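Local coordinates for probable ABC transporter phosphite binding protein PhnD1 (Prochlorococcus marinus str. MIT 9301, PDB 5LQ5) that probably serves as the periplasmic solute-binding component of the PhnD1C1E1 ABC transporter, binding inorganic phosphite strongly and methylphosphonate and phosphate only very weakly, at residues K21-F26 against Y206-Q211; K32-E37 against K227-N232; A160-V165 against K177-N182; E181-L184 against K189-S192. All coordinates share one frame; numbering follows the deposited sequence.

Interaction 1. Residues K21-F26 against Y206-Q211; sequences KRFNLF and YHWVAQ. With PO3 (phosphite ion), chain B.
With CG of Phe26 anti to its own backbone N (chi1 -179°) and CG of Trp208 anti to its carbonyl carbon (chi1 -73°), the two side chains come at each other from opposite directions and overlap as flat plates. The result is an offset stack: the Phe26 ring and the six-membered ring of Trp208 have centroids 4.5 Å apart and planes inclined by 13°. The overlap is toward the rims, where Phe26 CZ lies 3.4 Å from Trp208 CZ2. Phe23, one helical turn earlier, meets the same indole differently, presenting the edge of its ring so that CE1 stands 3.7 Å from Trp208 CH2. The benzo end of the indole is thus held by a face and an edge together, a good example of how aromatic side chains join backbones that stand well apart: the nearest CA atoms, those of Phe23 and Trp208, are 12.3 Å apart. Replacing Phe26 with an alanine is likely to strip the stacked ring from that face of the indole, leaving Phe23 as its remaining partner from segment 21-26. Two residues before Trp208, Tyr206 lines the phosphite pocket, its OH 3.6 Å from the phosphite P and hydrogen-bonded to Asp13 and Asn176. The contact seats helix 16-34 on the mixed sheet, where strand 207-210 runs antiparallel to strands 60-63 and 79-84; Leu60 touches both Phe26 and Trp208, and Ile243 of helix 238-246 adjoins Phe26.

Interaction 2. Residues K32-E37 against K227-N232; sequences KQLDVE and KSVILN
Gln33 lays its side chain across the two methyl groups of Val229, the pair sliding past each other in opposite directions. With CG anti to the carbonyl carbon (chi1 -65°) and the chain extended beyond it, the amide reaches over the valine: CD lies 3.7 Å from Val229 CG1, and OE1 lies 3.6 Å from Val229 CG2. OE1 meets the valine by van der Waals contact, whereas NE2 makes the hydrogen bonds. It donates to a water at 2.7 Å, and that water donates in turn to the carbonyl O of Val229 at 2.8 Å, so the amide covers the valine and is also tied to its backbone. NE2 is hydrogen-bonded to Glu29 OE2 as well, one turn back in the helix, and the two bonds together should restrict rotation of the amide. Were Gln33 an alanine, the Val229 methyls would probably be bared, and the water and Glu29 OE2 would each lose the amide N-H they accept. Leu34 adds CD2, 3.7 Å from Val229 CG2. The pairing shows how one side chain at a helix contact can give its carbons to packing and its amide N-H groups to hydrogen bonds. It joins the end of helix 16-34, which Asp35 leaves with a positive phi on the way to strand 37-40, to the last turn of helix 222-231; Leu30 also touches Val229, Leu34 packs on Phe222 and Leu226, and Ile230 touches strand 79-84.

Interaction 3. Residues A160-V165 against K177-N182; sequences ATIALV and KQVWEN
Lys177 NZ and Glu181 OE2, 2.7 Å apart, form a salt bridge along one flank of helix 177-186, the ammonium reaching the carboxylate on its syn side and 16° out of its plane. One residue further on, the same four-residue spacing recurs between Gln178 NE2 and Asn182 OD1, but at 3.4 Å this bond is weak despite being nearly straight. ND2 of Asn182 is hydrogen-bonded to Asn248 OD1. These polar pairs mark one side of the helix, while Val179 and Trp180 carry its contact with helix 158-167. There the contribution of segment 160-165 comes from Ile162 alone. Its CG1 stands anti to the carbonyl carbon (chi1 -71°) and chi2 is extended, which sends CD1 out to 4.2 Å from Val179 CG1 and 4.3 Å from the backbone CA of Trp180. The indole takes the isoleucine at its edge, with CE3 4.5 Å from Ile162 CG1. At these distances the contact is plain van der Waals packing. Helix 158-167, strand 172-176 and helix 177-186 follow one another in a helix-strand-helix unit within one lobe of a periplasmic binding protein fold, the strand lying beside strands 119-121 and 92-97 of a mixed sheet. Both helices rest on that sheet: Ile162 and Trp180 share Leu194, Trp180 also packs on Val93 and Val95, and Thr161 and Val165 touch Thr120. At the ligand end, His158, at the start of helix 158-167, bonds the phosphite through NE2, and Asn176 OD1 accepts the backbone N-H of Val179.

Interaction 4. Residues E181-L184 against K189-S192; sequences ENNL and KRTS
Asn183 and Arg190 lie with amide and guanidinium planes 33° apart, the side chains crossing at a slant. The Asn183 OD1 sits at the edge of the guanidinium, in its plane, yet the distance to NH1 is 3.6 Å, too long to count as a hydrogen bond, and the same oxygen is 3.8 Å from Arg190 CD. The Arg190 chain, extended from CG to NE, brings the guanidinium edge to the amide oxygen. The firmer anchors of the amide are elsewhere: its ND2 is hydrogen-bonded to Val179 O in the preceding turn and to Asp159 OD1 on helix 158-167, which together probably fix its rotation, with OD1 on the arginine side. Such a contact belongs to the loop that returns the chain from helix 177-186 to strand 194-199, where the chain folds back on the end of the helix it has just left, bringing the CA atoms of Leu184 and Thr191 to 6.2 Å. Leu184 and Thr191 meet at about a right angle. Although the leucine CB points away from the loop, its CD1 swings round to lie 3.5 Å from Thr191 OG1. With chi1 at 60°, the threonine places OG1 between its backbone N and carbonyl carbon and turns CG2 to the helix, 3.9 Å from Asn183 CB. OG1 is itself hydrogen-bonded to Pro188 O, a carbonyl that Ser192 OG reaches as well. Ile162 touches both Asn183 and Thr191 from helix 158-167.

The four contacts fall into two pairs, one in each lobe of the binding protein, with the phosphite held between them. Interactions 1 and 2, centres 12 Å apart, share helix 16-34 and meet where Phe26 CZ lies 3.9 Å from Ile230 CD1. Interactions 3 and 4, centres 7 Å apart, overlap on helix 177-186 and join where Ile162 CG2 comes within 3.9 Å of Thr191 CG2. Between the pairs, interactions 1 and 3 approach to about 5 Å at their nearest atoms without touching, whereas interactions 2 and 3 have centres about 31 Å apart. Tyr206 of interaction 1 lines the ligand pocket directly; the side chain of Val179 in interaction 3 is about 8 Å from the phosphite.

Interaction 1. Residues K21-F26 against Y206-Q211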
loop_
_atom_site.group_PDB
_atom_site.type_symbol
_atom_site.label_atom_id
_atom_site.label_comp_id
_atom_site.label_asym_id
_atom_site.label_seq_id
_atom_site.Cartn_x
_atom_site.Cartn_y
_atom_site.Cartn_z
ATOM N N LYS A 21 7.114 -13.179 4.697
ATOM C CA LYS A 21 6.575 -14.389 4.041
ATOM C C LYS A 21 6.286 -14.162 2.550
ATOM O O LYS A 21 6.732 -14.937 1.696
ATOM C CB LYS A 21 5.313 -14.895 4.749
ATOM C CG LYS A 21 4.990 -16.344 4.418
ATOM C CD LYS A 21 3.668 -16.777 5.021
ATOM C CE LYS A 21 3.274 -18.135 4.455
ATOM N NZ LYS A 21 1.944 -18.594 4.927
ATOM N N ARG A 22 5.561 -13.082 2.268
ATOM C CA ARG A 22 5.178 -12.669 0.914
ATOM C C ARG A 22 6.391 -12.433 0.046
ATOM O O ARG A 22 6.507 -13.015 -1.072
ATOM C CB ARG A 22 4.348 -11.378 0.963
ATOM C CG ARG A 22 3.851 -10.921 -0.377
ATOM C CD ARG A 22 2.570 -10.191 -0.226
ATOM N NE ARG A 22 2.781 -8.825 0.168
ATOM C CZ ARG A 22 1.793 -7.971 0.390
ATOM N NH1 ARG A 22 0.527 -8.372 0.311
ATOM N NH2 ARG A 22 2.073 -6.715 0.697
ATOM N N PHE A 23 7.264 -11.538 0.487
ATOM C CA PHE A 23 8.343 -11.081 -0.403
ATOM C C PHE A 23 9.500 -12.051 -0.533
ATOM O O PHE A 23 10.151 -12.126 -1.574
ATOM C CB PHE A 23 8.755 -9.643 -0.072
ATOM C CG PHE A 23 7.668 -8.680 -0.385
ATOM C CD1 PHE A 23 7.307 -8.408 -1.707
ATOM C CD2 PHE A 23 6.932 -8.090 0.638
ATOM C CE1 PHE A 23 6.248 -7.593 -1.985
ATOM C CE2 PHE A 23 5.888 -7.240 0.357
ATOM C CZ PHE A 23 5.538 -6.999 -0.953
ATOM N N ASN A 24 9.688 -12.883 0.475
ATOM C CA ASN A 24 10.669 -13.975 0.336
ATOM C C ASN A 24 10.153 -15.030 -0.664
ATOM O O ASN A 24 10.944 -15.529 -1.504
ATOM C CB ASN A 24 10.995 -14.624 1.682
ATOM C CG ASN A 24 11.849 -13.745 2.594
ATOM O OD1 ASN A 24 12.663 -12.927 2.158
ATOM N ND2 ASN A 24 11.699 -13.958 3.907
ATOM N N LEU A 25 8.873 -15.381 -0.603
ATOM C CA LEU A 25 8.328 -16.384 -1.561
ATOM C C LEU A 25 8.364 -15.867 -3.007
ATOM O O LEU A 25 8.763 -16.558 -3.945
ATOM C CB LEU A 25 6.895 -16.766 -1.212
ATOM C CG LEU A 25 6.702 -17.699 -0.027
ATOM C CD1 LEU A 25 5.218 -17.830 0.265
ATOM C CD2 LEU A 25 7.325 -19.073 -0.292
ATOM N N PHE A 26 8.000 -14.597 -3.158
ATOM C CA PHE A 26 8.064 -13.894 -4.458
ATOM C C PHE A 26 9.488 -13.915 -5.024
ATOM O O PHE A 26 9.715 -14.273 -6.191
ATOM C CB PHE A 26 7.601 -12.443 -4.251
ATOM C CG PHE A 26 7.591 -11.611 -5.512
ATOM C CD1 PHE A 26 6.542 -11.687 -6.418
ATOM C CD2 PHE A 26 8.636 -10.741 -5.774
ATOM C CE1 PHE A 26 6.537 -10.916 -7.577
ATOM C CE2 PHE A 26 8.650 -9.979 -6.925
ATOM C CZ PHE A 26 7.595 -10.050 -7.823
ATOM N N TYR A 206 -1.735 0.188 -5.562
ATOM C CA TYR A 206 -0.432 -0.459 -5.529
ATOM C C TYR A 206 0.111 -0.838 -6.889
ATOM O O TYR A 206 -0.643 -1.142 -7.815
ATOM C CB TYR A 206 -0.463 -1.716 -4.668
ATOM C CG TYR A 206 -0.707 -1.513 -3.194
ATOM C CD1 TYR A 206 0.345 -1.604 -2.306
ATOM C CD2 TYR A 206 -1.977 -1.314 -2.670
ATOM C CE1 TYR A 206 0.171 -1.466 -0.946
ATOM C CE2 TYR A 206 -2.185 -1.156 -1.288
ATOM C CZ TYR A 206 -1.115 -1.268 -0.428
ATOM O OH TYR A 206 -1.372 -1.119 0.940
ATOM N N HIS A 207 1.437 -0.832 -6.995
ATOM C CA HIS A 207 2.137 -1.223 -8.211
ATOM C C HIS A 207 3.608 -1.488 -8.011
ATOM O O HIS A 207 4.238 -0.927 -7.102
ATOM C CB HIS A 207 1.938 -0.175 -9.306
ATOM C CG HIS A 207 2.437 1.201 -8.977
ATOM N ND1 HIS A 207 1.810 2.035 -8.070
ATOM C CD2 HIS A 207 3.454 1.921 -9.499
ATOM C CE1 HIS A 207 2.453 3.191 -8.028
ATOM N NE2 HIS A 207 3.448 3.148 -8.889
ATOM N N TRP A 208 4.130 -2.381 -8.849
ATOM C CA TRP A 208 5.541 -2.668 -8.931
ATOM C C TRP A 208 6.245 -1.636 -9.772
ATOM O O TRP A 208 5.806 -1.325 -10.868
ATOM C CB TRP A 208 5.808 -4.028 -9.565
ATOM C CG TRP A 208 5.480 -5.225 -8.713
ATOM C CD1 TRP A 208 4.424 -6.100 -8.856
ATOM C CD2 TRP A 208 6.265 -5.721 -7.622
ATOM N NE1 TRP A 208 4.502 -7.068 -7.895
ATOM C CE2 TRP A 208 5.624 -6.873 -7.139
ATOM C CE3 TRP A 208 7.428 -5.282 -6.998
ATOM C CZ2 TRP A 208 6.124 -7.596 -6.063
ATOM C CZ3 TRP A 208 7.935 -6.009 -5.942
ATOM C CH2 TRP A 208 7.280 -7.145 -5.481
ATOM N N VAL A 209 7.393 -1.196 -9.285
ATOM C CA VAL A 209 8.269 -0.252 -9.952
ATOM C C VAL A 209 9.664 -0.842 -10.027
ATOM O O VAL A 209 10.199 -1.278 -9.013
ATOM C CB VAL A 209 8.302 1.115 -9.249
ATOM C CG1 VAL A 209 9.198 2.094 -10.013
ATOM C CG2 VAL A 209 6.889 1.701 -9.115
ATOM N N ALA A 210 10.286 -0.785 -11.209
ATOM C CA ALA A 210 11.667 -1.258 -11.396
ATOM C C ALA A 210 12.605 -0.115 -11.802
ATOM O O ALA A 210 12.178 0.862 -12.451
ATOM C CB ALA A 210 11.743 -2.369 -12.447
ATOM N N GLN A 211 13.875 -0.254 -11.460
ATOM C CA GLN A 211 14.944 0.624 -11.944
ATOM C C GLN A 211 14.997 0.555 -13.466
ATOM O O GLN A 211 14.729 -0.491 -14.081
ATOM C CB GLN A 211 16.319 0.255 -11.385
ATOM C CG GLN A 211 16.460 0.352 -9.887
ATOM C CD GLN A 211 16.516 1.771 -9.348
ATOM O OE1 GLN A 211 16.627 2.740 -10.086
ATOM N NE2 GLN A 211 16.427 1.887 -8.049
HETATM P P PO3 B . -0.807 2.359 0.380
HETATM O O1 PO3 B . -2.346 2.350 0.097
HETATM O O2 PO3 B . -0.033 3.591 -0.244
HETATM O O3 PO3 B . -0.514 2.210 1.899
#

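Interaction 2. Residues K32-E37 against K227-N232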
loop_
_atom_site.group_PDB
_atom_site.type_symbol
_atom_site.label_atom_id
_atom_site.label_comp_id
_atom_site.label_asym_id
_atom_site.label_seq_id
_atom_site.Cartn_x
_atom_site.Cartn_y
_atom_site.Cartn_z
ATOM N N LYS A 32 14.170 -18.357 -9.564
ATOM C CA LYS A 32 14.082 -19.601 -10.357
ATOM C C LYS A 32 13.857 -19.310 -11.854
ATOM O O LYS A 32 14.518 -19.879 -12.720
ATOM C CB LYS A 32 12.968 -20.498 -9.844
ATOM C CG LYS A 32 13.317 -21.263 -8.576
ATOM C CD LYS A 32 12.186 -22.190 -8.162
ATOM C CE LYS A 32 12.371 -22.690 -6.735
ATOM N NZ LYS A 32 11.172 -23.411 -6.237
ATOM N N GLN A 33 12.922 -18.410 -12.143
ATOM C CA GLN A 33 12.545 -18.086 -13.528
ATOM C C GLN A 33 13.531 -17.203 -14.274
ATOM O O GLN A 33 13.713 -17.364 -15.490
ATOM C CB GLN A 33 11.177 -17.460 -13.598
ATOM C CG GLN A 33 10.047 -18.380 -13.167
ATOM C CD GLN A 33 8.690 -17.949 -13.734
ATOM O OE1 GLN A 33 8.567 -17.605 -14.918
ATOM N NE2 GLN A 33 7.674 -17.908 -12.880
ATOM N N LEU A 34 14.130 -16.256 -13.568
ATOM C CA LEU A 34 15.142 -15.345 -14.157
ATOM C C LEU A 34 16.588 -15.816 -14.103
ATOM O O LEU A 34 17.446 -15.239 -14.762
ATOM C CB LEU A 34 15.072 -13.960 -13.491
ATOM C CG LEU A 34 13.701 -13.310 -13.656
ATOM C CD1 LEU A 34 13.580 -12.105 -12.739
ATOM C CD2 LEU A 34 13.385 -12.945 -15.096
ATOM N N ASP A 35 16.849 -16.847 -13.309
ATOM C CA ASP A 35 18.209 -17.424 -13.155
ATOM C C ASP A 35 19.207 -16.344 -12.683
ATOM O O ASP A 35 20.306 -16.194 -13.211
ATOM C CB ASP A 35 18.641 -18.059 -14.504
ATOM C CG ASP A 35 20.116 -18.476 -14.557
ATOM O OD1 ASP A 35 20.849 -18.463 -13.544
ATOM O OD2 ASP A 35 20.564 -18.816 -15.653
ATOM N N VAL A 36 18.797 -15.576 -11.686
ATOM C CA VAL A 36 19.682 -14.616 -11.022
ATOM C C VAL A 36 19.339 -14.661 -9.526
ATOM O O VAL A 36 18.255 -15.130 -9.142
ATOM C CB VAL A 36 19.558 -13.167 -11.563
ATOM C CG1 VAL A 36 19.903 -13.096 -13.055
ATOM C CG2 VAL A 36 18.161 -12.615 -11.303
ATOM N N GLU A 37 20.276 -14.183 -8.710
ATOM C CA GLU A 37 20.073 -14.012 -7.260
ATOM C C GLU A 37 19.072 -12.894 -7.022
ATOM O O GLU A 37 19.205 -11.811 -7.590
ATOM C CB GLU A 37 21.369 -13.690 -6.514
ATOM C CG GLU A 37 21.962 -14.878 -5.772
ATOM C CD GLU A 37 22.972 -14.455 -4.727
ATOM O OE1 GLU A 37 23.955 -13.786 -5.102
ATOM O OE2 GLU A 37 22.780 -14.784 -3.536
ATOM N N LYS A 227 9.204 -8.392 -16.321
ATOM C CA LYS A 227 7.796 -8.010 -16.438
ATOM C C LYS A 227 6.941 -9.232 -16.825
ATOM O O LYS A 227 5.890 -9.514 -16.235
ATOM C CB LYS A 227 7.678 -6.876 -17.437
ATOM C CG LYS A 227 6.288 -6.365 -17.650
ATOM C CD LYS A 227 6.309 -5.108 -18.515
ATOM C CE LYS A 227 4.916 -4.754 -18.977
ATOM N NZ LYS A 227 4.882 -3.424 -19.666
ATOM N N SER A 228 7.460 -9.995 -17.778
ATOM C CA SER A 228 6.820 -11.236 -18.249
ATOM C C SER A 228 6.612 -12.257 -17.132
ATOM O O SER A 228 5.532 -12.816 -16.984
ATOM C CB SER A 228 7.647 -11.850 -19.383
ATOM O OG SER A 228 6.898 -12.830 -20.064
ATOM N N VAL A 229 7.635 -12.462 -16.319
ATOM C CA VAL A 229 7.524 -13.410 -15.195
ATOM C C VAL A 229 6.396 -13.000 -14.253
ATOM O O VAL A 229 5.569 -13.805 -13.844
ATOM C CB VAL A 229 8.857 -13.543 -14.424
ATOM C CG1 VAL A 229 8.708 -14.256 -13.084
ATOM C CG2 VAL A 229 9.888 -14.239 -15.303
ATOM N N ILE A 230 6.357 -11.720 -13.925
ATOM C CA ILE A 230 5.351 -11.226 -12.962
ATOM C C ILE A 230 3.933 -11.326 -13.572
ATOM O O ILE A 230 2.996 -11.785 -12.924
ATOM C CB ILE A 230 5.694 -9.790 -12.495
ATOM C CG1 ILE A 230 7.019 -9.785 -11.683
ATOM C CG2 ILE A 230 4.550 -9.198 -11.675
ATOM C CD1 ILE A 230 7.567 -8.396 -11.365
ATOM N N LEU A 231 3.792 -10.917 -14.828
ATOM C CA LEU A 231 2.494 -10.963 -15.501
ATOM C C LEU A 231 2.002 -12.391 -15.788
ATOM O O LEU A 231 0.804 -12.620 -15.958
ATOM C CB LEU A 231 2.549 -10.164 -16.806
ATOM C CG LEU A 231 2.743 -8.659 -16.650
ATOM C CD1 LEU A 231 2.966 -8.029 -18.025
ATOM C CD2 LEU A 231 1.572 -8.010 -15.945
ATOM N N ASN A 232 2.927 -13.334 -15.847
ATOM C CA ASN A 232 2.572 -14.728 -16.199
ATOM C C ASN A 232 2.409 -15.654 -14.992
ATOM O O ASN A 232 2.151 -16.845 -15.157
ATOM C CB ASN A 232 3.568 -15.319 -17.197
ATOM C CG ASN A 232 3.444 -14.702 -18.586
ATOM O OD1 ASN A 232 2.364 -14.412 -19.044
ATOM N ND2 ASN A 232 4.563 -14.560 -19.271
HETATM O O HOH W 1 5.528 -16.639 -14.026
#

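Interaction 3. Residues A160-V165 against K177-N182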
loop_
_atom_site.group_PDB
_atom_site.type_symbol
_atom_site.label_atom_id
_atom_site.label_comp_id
_atom_site.label_asym_id
_atom_site.label_seq_id
_atom_site.Cartn_x
_atom_site.Cartn_y
_atom_site.Cartn_z
ATOM N N ALA A 160 -1.121 -1.671 11.940
ATOM C CA ALA A 160 -0.992 -0.838 13.137
ATOM C C ALA A 160 -2.207 0.059 13.401
ATOM O O ALA A 160 -2.566 0.290 14.547
ATOM C CB ALA A 160 0.271 -0.016 13.104
ATOM N N THR A 161 -2.869 0.503 12.333
ATOM C CA THR A 161 -4.097 1.282 12.462
ATOM C C THR A 161 -5.193 0.447 13.124
ATOM O O THR A 161 -5.810 0.874 14.062
ATOM C CB THR A 161 -4.560 1.769 11.087
ATOM O OG1 THR A 161 -3.535 2.600 10.553
ATOM C CG2 THR A 161 -5.843 2.521 11.140
ATOM N N ILE A 162 -5.354 -0.782 12.630
ATOM C CA ILE A 162 -6.341 -1.713 13.212
ATOM C C ILE A 162 -6.036 -1.875 14.711
ATOM O O ILE A 162 -6.932 -1.788 15.542
ATOM C CB ILE A 162 -6.315 -3.082 12.497
ATOM C CG1 ILE A 162 -6.904 -2.948 11.094
ATOM C CG2 ILE A 162 -7.042 -4.139 13.330
ATOM C CD1 ILE A 162 -6.613 -4.150 10.199
ATOM N N ALA A 163 -4.766 -2.096 15.038
ATOM C CA ALA A 163 -4.403 -2.411 16.432
ATOM C C ALA A 163 -4.695 -1.243 17.373
ATOM O O ALA A 163 -5.202 -1.421 18.499
ATOM C CB ALA A 163 -2.944 -2.845 16.539
ATOM N N LEU A 164 -4.454 -0.034 16.891
ATOM C CA LEU A 164 -4.677 1.179 17.677
ATOM C C LEU A 164 -6.154 1.461 17.929
ATOM O O LEU A 164 -6.540 1.861 19.020
ATOM C CB LEU A 164 -4.054 2.394 16.994
ATOM C CG LEU A 164 -2.533 2.510 17.065
ATOM C CD1 LEU A 164 -2.092 3.575 16.055
ATOM C CD2 LEU A 164 -2.007 2.810 18.470
ATOM N N VAL A 165 -6.984 1.285 16.902
ATOM C CA VAL A 165 -8.413 1.535 17.083
ATOM C C VAL A 165 -8.995 0.376 17.928
ATOM O O VAL A 165 -9.802 0.603 18.826
ATOM C CB VAL A 165 -9.161 1.735 15.773
ATOM C CG1 VAL A 165 -10.615 2.104 16.035
ATOM C CG2 VAL A 165 -8.527 2.833 14.922
ATOM N N LYS A 177 -8.693 -1.520 2.432
ATOM C CA LYS A 177 -9.912 -2.373 2.638
ATOM C C LYS A 177 -9.558 -3.876 2.595
ATOM O O LYS A 177 -10.101 -4.678 3.358
ATOM C CB LYS A 177 -10.980 -2.051 1.587
ATOM C CG LYS A 177 -12.202 -2.981 1.627
ATOM C CD LYS A 177 -13.306 -2.365 0.776
ATOM C CE LYS A 177 -14.592 -3.184 0.811
ATOM N NZ LYS A 177 -14.498 -4.341 -0.109
ATOM N N GLN A 178 -8.629 -4.247 1.711
ATOM C CA GLN A 178 -8.138 -5.650 1.637
ATOM C C GLN A 178 -7.488 -6.129 2.941
ATOM O O GLN A 178 -7.681 -7.241 3.381
ATOM C CB GLN A 178 -7.158 -5.844 0.466
ATOM C CG GLN A 178 -6.873 -7.294 0.135
ATOM C CD GLN A 178 -8.090 -8.002 -0.448
ATOM O OE1 GLN A 178 -8.590 -7.601 -1.490
ATOM N NE2 GLN A 178 -8.570 -9.053 0.227
ATOM N N VAL A 179 -6.723 -5.252 3.570
ATOM C CA VAL A 179 -6.059 -5.577 4.822
ATOM C C VAL A 179 -7.110 -5.755 5.931
ATOM O O VAL A 179 -7.015 -6.659 6.748
ATOM C CB VAL A 179 -4.982 -4.536 5.223
ATOM C CG1 VAL A 179 -4.462 -4.788 6.629
ATOM C CG2 VAL A 179 -3.798 -4.585 4.260
ATOM N N TRP A 180 -8.102 -4.876 5.946
ATOM C CA TRP A 180 -9.204 -4.957 6.894
ATOM C C TRP A 180 -9.902 -6.324 6.766
ATOM O O TRP A 180 -10.077 -7.053 7.748
ATOM C CB TRP A 180 -10.192 -3.833 6.648
ATOM C CG TRP A 180 -11.541 -4.019 7.277
ATOM C CD1 TRP A 180 -12.729 -4.212 6.615
ATOM C CD2 TRP A 180 -11.852 -4.020 8.679
ATOM N NE1 TRP A 180 -13.759 -4.332 7.528
ATOM C CE2 TRP A 180 -13.249 -4.213 8.797
ATOM C CE3 TRP A 180 -11.087 -3.870 9.847
ATOM C CZ2 TRP A 180 -13.896 -4.273 10.045
ATOM C CZ3 TRP A 180 -11.731 -3.942 11.086
ATOM C CH2 TRP A 180 -13.130 -4.147 11.169
ATOM N N GLU A 181 -10.222 -6.688 5.530
ATOM C CA GLU A 181 -10.878 -8.009 5.270
ATOM C C GLU A 181 -10.018 -9.215 5.643
ATOM O O GLU A 181 -10.520 -10.176 6.201
ATOM C CB GLU A 181 -11.347 -8.092 3.818
ATOM C CG GLU A 181 -12.505 -7.146 3.542
ATOM C CD GLU A 181 -12.819 -6.960 2.070
ATOM O OE1 GLU A 181 -12.230 -7.657 1.214
ATOM O OE2 GLU A 181 -13.674 -6.096 1.768
ATOM N N ASN A 182 -8.730 -9.168 5.320
ATOM C CA ASN A 182 -7.770 -10.234 5.715
ATOM C C ASN A 182 -7.710 -10.452 7.216
ATOM O O ASN A 182 -7.625 -11.572 7.689
ATOM C CB ASN A 182 -6.352 -9.932 5.222
ATOM C CG ASN A 182 -6.227 -10.050 3.736
ATOM O OD1 ASN A 182 -7.185 -10.382 3.046
ATOM N ND2 ASN A 182 -5.052 -9.735 3.224
#

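Interaction 4. Residues E181-L184 against K189-S192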
loop_
_atom_site.group_PDB
_atom_site.type_symbol
_atom_site.label_atom_id
_atom_site.label_comp_id
_atom_site.label_asym_id
_atom_site.label_seq_id
_atom_site.Cartn_x
_atom_site.Cartn_y
_atom_site.Cartn_z
ATOM N N GLU A 181 -10.222 -6.688 5.530
ATOM C CA GLU A 181 -10.878 -8.009 5.270
ATOM C C GLU A 181 -10.018 -9.215 5.643
ATOM O O GLU A 181 -10.520 -10.176 6.201
ATOM C CB GLU A 181 -11.347 -8.092 3.818
ATOM C CG GLU A 181 -12.505 -7.146 3.542
ATOM C CD GLU A 181 -12.819 -6.960 2.070
ATOM O OE1 GLU A 181 -12.230 -7.657 1.214
ATOM O OE2 GLU A 181 -13.674 -6.096 1.768
ATOM N N ASN A 182 -8.730 -9.168 5.320
ATOM C CA ASN A 182 -7.770 -10.234 5.715
ATOM C C ASN A 182 -7.710 -10.452 7.216
ATOM O O ASN A 182 -7.625 -11.572 7.689
ATOM C CB ASN A 182 -6.352 -9.932 5.222
ATOM C CG ASN A 182 -6.227 -10.050 3.736
ATOM O OD1 ASN A 182 -7.185 -10.382 3.046
ATOM N ND2 ASN A 182 -5.052 -9.735 3.224
ATOM N N ASN A 183 -7.732 -9.358 7.956
ATOM C CA ASN A 183 -7.663 -9.421 9.428
ATOM C C ASN A 183 -8.961 -9.961 10.034
ATOM O O ASN A 183 -8.953 -10.748 10.962
ATOM C CB ASN A 183 -7.321 -8.072 10.018
ATOM C CG ASN A 183 -5.861 -7.856 10.087
ATOM O OD1 ASN A 183 -5.241 -8.311 11.016
ATOM N ND2 ASN A 183 -5.291 -7.174 9.102
ATOM N N LEU A 184 -10.065 -9.529 9.459
ATOM C CA LEU A 184 -11.413 -9.916 9.883
ATOM C C LEU A 184 -11.663 -11.415 9.808
ATOM O O LEU A 184 -12.426 -11.973 10.589
ATOM C CB LEU A 184 -12.419 -9.193 9.010
ATOM C CG LEU A 184 -13.780 -8.824 9.554
ATOM C CD1 LEU A 184 -13.731 -8.352 11.002
ATOM C CD2 LEU A 184 -14.318 -7.738 8.630
ATOM N N LYS A 189 -9.255 -11.908 16.425
ATOM C CA LYS A 189 -8.994 -11.319 17.766
ATOM C C LYS A 189 -8.464 -9.863 17.686
ATOM O O LYS A 189 -8.582 -9.048 18.612
ATOM C CB LYS A 189 -7.998 -12.175 18.540
ATOM C CG LYS A 189 -7.240 -11.399 19.602
ATOM C CD LYS A 189 -6.306 -12.268 20.405
ATOM C CE LYS A 189 -4.900 -12.240 19.840
ATOM N NZ LYS A 189 -3.955 -12.770 20.850
ATOM N N ARG A 190 -7.863 -9.550 16.556
ATOM C CA ARG A 190 -7.325 -8.212 16.337
ATOM C C ARG A 190 -8.375 -7.197 15.968
ATOM O O ARG A 190 -8.089 -5.999 15.898
ATOM C CB ARG A 190 -6.285 -8.270 15.249
ATOM C CG ARG A 190 -5.019 -8.926 15.742
ATOM C CD ARG A 190 -4.154 -9.092 14.548
ATOM N NE ARG A 190 -2.872 -9.682 14.816
ATOM C CZ ARG A 190 -1.941 -9.785 13.871
ATOM N NH1 ARG A 190 -2.203 -9.359 12.633
ATOM N NH2 ARG A 190 -0.768 -10.312 14.148
ATOM N N THR A 191 -9.564 -7.681 15.669
ATOM C CA THR A 191 -10.654 -6.844 15.184
ATOM C C THR A 191 -11.901 -6.925 16.040
ATOM O O THR A 191 -12.924 -6.375 15.679
ATOM C CB THR A 191 -10.966 -7.172 13.719
ATOM O OG1 THR A 191 -11.349 -8.549 13.609
ATOM C CG2 THR A 191 -9.718 -6.899 12.822
ATOM N N SER A 192 -11.771 -7.604 17.200
ATOM C CA SER A 192 -12.884 -7.854 18.142
ATOM C C SER A 192 -13.655 -6.625 18.570
ATOM O O SER A 192 -14.849 -6.683 18.805
ATOM C CB SER A 192 -12.385 -8.574 19.425
ATOM O OG SER A 192 -11.815 -9.817 19.098
#